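Local coordinates for protein mini-Z (PDB 3S1B) that probably binds a partner protein as a disulfide-linked two-helix miniature of the Z domain derived from staphylococcal protein A, at residues L7-A12 with A25-I30. Numbering follows the deposited sequence.
Sequences LRYKEA and AKIVSI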
ATOM      1  N   LEU B   7      -0.076  25.133  26.065  1.00 61.97           N
ATOM      2  CA  LEU B   7       1.267  25.292  26.558  1.00 55.89           C
ATOM      3  C   LEU B   7       1.906  23.969  26.805  1.00 58.62           C
ATOM      4  O   LEU B   7       3.087  23.804  26.609  1.00 63.99           O
ATOM      5  CB  LEU B   7       1.238  26.096  27.828  1.00 44.51           C
ATOM      6  CG  LEU B   7       0.803  27.495  27.479  1.00 48.19           C
ATOM      7  CD1 LEU B   7       0.481  28.258  28.690  1.00 50.42           C
ATOM      8  CD2 LEU B   7       1.874  28.152  26.709  1.00 33.14           C
ATOM      9  N   ARG B   8       1.105  23.049  27.304  1.00 56.97           N
ATOM     10  CA  ARG B   8       1.558  21.709  27.586  1.00 64.11           C
ATOM     11  C   ARG B   8       1.933  20.983  26.320  1.00 58.86           C
ATOM     12  O   ARG B   8       2.949  20.330  26.249  1.00 63.00           O
ATOM     13  CB  ARG B   8       0.484  20.957  28.367  1.00 68.71           C
ATOM     14  CG  ARG B   8       0.836  20.701  29.815  1.00 61.45           C
ATOM     15  CD  ARG B   8      -0.286  21.024  30.763  1.00 62.78           C
ATOM     16  NE  ARG B   8      -1.288  19.982  30.896  1.00 56.94           N
ATOM     17  CZ  ARG B   8      -1.028  18.752  31.288  1.00 64.09           C
ATOM     18  NH1 ARG B   8       0.205  18.394  31.536  1.00 85.59           N
ATOM     19  NH2 ARG B   8      -1.996  17.876  31.400  1.00 55.41           N
ATOM     20  N   TYR B   9       1.102  21.111  25.306  1.00 57.69           N
ATOM     21  CA  TYR B   9       1.402  20.510  24.031  1.00 57.83           C
ATOM     22  C   TYR B   9       2.620  21.172  23.442  1.00 60.38           C
ATOM     23  O   TYR B   9       3.458  20.527  22.853  1.00 61.39           O
ATOM     24  CB  TYR B   9       0.222  20.628  23.096  1.00 54.48           C
ATOM     25  CG  TYR B   9      -0.843  19.609  23.354  1.00 58.06           C
ATOM     26  CD1 TYR B   9      -0.563  18.268  23.309  1.00 58.67           C
ATOM     27  CD2 TYR B   9      -2.129  19.988  23.623  1.00 66.10           C
ATOM     28  CE1 TYR B   9      -1.530  17.346  23.534  1.00 57.65           C
ATOM     29  CE2 TYR B   9      -3.091  19.073  23.841  1.00 70.97           C
ATOM     30  CZ  TYR B   9      -2.791  17.756  23.800  1.00 64.74           C
ATOM     31  OH  TYR B   9      -3.769  16.837  24.023  1.00 62.65           O
ATOM     32  N   LYS B  10       2.690  22.483  23.566  1.00 66.85           N
ATOM     33  CA  LYS B  10       3.779  23.216  22.969  1.00 58.92           C
ATOM     34  C   LYS B  10       5.116  22.824  23.542  1.00 67.06           C
ATOM     35  O   LYS B  10       6.081  22.680  22.815  1.00 74.51           O
ATOM     36  CB  LYS B  10       3.552  24.715  23.104  1.00 60.77           C
ATOM     37  CG  LYS B  10       4.744  25.518  22.678  1.00 66.64           C
ATOM     38  CD  LYS B  10       4.388  26.672  21.782  1.00 71.62           C
ATOM     39  CE  LYS B  10       4.186  27.934  22.548  1.00 70.16           C
ATOM     40  NZ  LYS B  10       2.917  27.829  23.255  1.00 87.69           N
ATOM     41  N   GLU B  11       5.170  22.664  24.847  1.00 57.02           N
ATOM     42  CA  GLU B  11       6.384  22.254  25.505  1.00 54.23           C
ATOM     43  C   GLU B  11       6.787  20.873  25.063  1.00 50.37           C
ATOM     44  O   GLU B  11       7.950  20.565  25.005  1.00 63.29           O
ATOM     45  CB  GLU B  11       6.240  22.364  27.013  1.00 53.32           C
ATOM     46  CG  GLU B  11       6.534  21.105  27.770  1.00 79.92           C
ATOM     47  CD  GLU B  11       7.989  20.895  28.001  1.00 93.62           C
ATOM     48  OE1 GLU B  11       8.352  19.884  28.621  1.00 89.83           O
ATOM     49  OE2 GLU B  11       8.773  21.741  27.565  1.00 98.16           O
ATOM     50  N   ALA B  12       5.826  20.021  24.778  1.00 40.04           N
ATOM     51  CA  ALA B  12       6.154  18.667  24.395  1.00 50.36           C
ATOM     52  C   ALA B  12       6.980  18.677  23.143  1.00 56.40           C
ATOM     53  O   ALA B  12       7.938  17.941  23.024  1.00 62.25           O
ATOM     54  CB  ALA B  12       4.916  17.892  24.171  1.00 46.21           C
ATOM     55  N   ALA B  25       4.699   9.526  24.788  1.00 59.56           N
ATOM     56  CA  ALA B  25       4.099   9.229  26.070  1.00 53.18           C
ATOM     57  C   ALA B  25       3.563  10.428  26.812  1.00 53.29           C
ATOM     58  O   ALA B  25       2.519  10.360  27.409  1.00 45.91           O
ATOM     59  CB  ALA B  25       5.074   8.516  26.911  1.00 46.12           C
ATOM     60  N   LYS B  26       4.300  11.525  26.799  1.00 48.40           N
ATOM     61  CA  LYS B  26       3.861  12.732  27.465  1.00 47.09           C
ATOM     62  C   LYS B  26       2.638  13.321  26.809  1.00 54.58           C
ATOM     63  O   LYS B  26       1.778  13.860  27.455  1.00 56.75           O
ATOM     64  CB  LYS B  26       4.959  13.769  27.430  1.00 31.09           C
ATOM     65  CG  LYS B  26       4.602  15.014  28.151  1.00 52.75           C
ATOM     66  CD  LYS B  26       5.737  15.989  28.128  1.00 74.48           C
ATOM     67  CE  LYS B  26       5.379  17.280  28.841  1.00 89.53           C
ATOM     68  NZ  LYS B  26       6.510  18.249  28.817  1.00 89.66           N
ATOM     69  N   ILE B  27       2.532  13.155  25.507  1.00 54.82           N
ATOM     70  CA  ILE B  27       1.373  13.622  24.785  1.00 47.30           C
ATOM     71  C   ILE B  27       0.155  12.897  25.295  1.00 49.99           C
ATOM     72  O   ILE B  27      -0.892  13.480  25.505  1.00 51.72           O
ATOM     73  CB  ILE B  27       1.505  13.297  23.314  1.00 63.98           C
ATOM     74  CG1 ILE B  27       2.629  14.105  22.700  1.00 67.96           C
ATOM     75  CG2 ILE B  27       0.242  13.635  22.590  1.00 52.82           C
ATOM     76  CD1 ILE B  27       2.249  15.511  22.457  1.00 65.83           C
ATOM     77  N   VAL B  28       0.302  11.608  25.523  1.00 55.24           N
ATOM     78  CA  VAL B  28      -0.806  10.820  25.992  1.00 46.61           C
ATOM     79  C   VAL B  28      -1.263  11.352  27.324  1.00 48.96           C
ATOM     80  O   VAL B  28      -2.436  11.403  27.591  1.00 54.18           O
ATOM     81  CB  VAL B  28      -0.453   9.366  26.108  1.00 41.38           C
ATOM     82  CG1 VAL B  28      -1.619   8.618  26.560  1.00 40.56           C
ATOM     83  CG2 VAL B  28      -0.032   8.841  24.797  1.00 38.62           C
ATOM     84  N   SER B  29      -0.340  11.758  28.169  1.00 50.23           N
ATOM     85  CA  SER B  29      -0.723  12.327  29.440  1.00 59.50           C
ATOM     86  C   SER B  29      -1.507  13.606  29.267  1.00 81.09           C
ATOM     87  O   SER B  29      -2.490  13.815  29.944  1.00 87.06           O
ATOM     88  CB  SER B  29       0.507  12.651  30.253  1.00 59.86           C
ATOM     89  OG  SER B  29       1.436  11.609  30.152  1.00 80.02           O
ATOM     90  N   ILE B  30      -1.078  14.468  28.357  1.00 64.44           N
ATOM     91  CA  ILE B  30      -1.764  15.726  28.155  1.00 57.71           C
ATOM     92  C   ILE B  30      -3.161  15.427  27.695  1.00 64.14           C
ATOM     93  O   ILE B  30      -4.091  16.127  28.032  1.00 59.42           O
ATOM     94  CB  ILE B  30      -1.045  16.658  27.187  1.00 54.72           C
ATOM     95  CG1 ILE B  30       0.453  16.629  27.421  1.00 51.72           C
ATOM     96  CG2 ILE B  30      -1.526  18.055  27.361  1.00 47.04           C
ATOM     97  CD1 ILE B  30       0.819  16.214  28.764  1.00 75.14           C
TER
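Ile-30 is buried and has more of its surface covered by segment 7-12 than any other residue has by its partner segment. Its CG2 methyl reaches between two side chains of segment 7-12. On one side lies the Tyr-9 ring: CG2 of Ile-30 sits 3.9 Å from the centroid of that ring, 13° off its normal, a CH-pi contact over the middle of the face. On the other side the Arg-8 chain bends round so that the methyl lies over one face of the Arg-8 guanidinium, off-centre toward its rim, while Arg-8 CB comes to 3.7 Å from Ile-30 CG2. With CG anti to its carbonyl carbon (chi1 -79°), Tyr-9 swings its ring across to segment 25-30, and its edge meets Ile-27: CD1 of Tyr-9 is 4.0 Å from CD1 of Ile-27. That same Ile-27 CD1 also rests 4.0 Å from Ala-12 CB, carrying the apolar seam one turn further along helix 3-14. All this is the interface of an antiparallel helical hairpin: the axes of segments 7-12 and 25-30 approach to 10.0 Å, with 178° between their directions, and a disulfide, Cys-5 to Cys-34, ties the open end. The polar flank is looser. Lys-26 leaves its helix with CG anti to the backbone N and runs fully extended, so NZ meets Glu-11 OE1 in a salt bridge at 2.5 Å between partly exposed residues, the two side chains crossing at about a right angle. Other polar ends look beyond the pair: Tyr-9 OH is hydrogen-bonded to Asp-31 OD1, and the Arg-8 guanidinium has weak, long ion pairs with Glu-4 and Asp-33. On the back of segment 25-30, Val-28 points away from helix 3-14 and packs on an apolar side chain of another protein's chain.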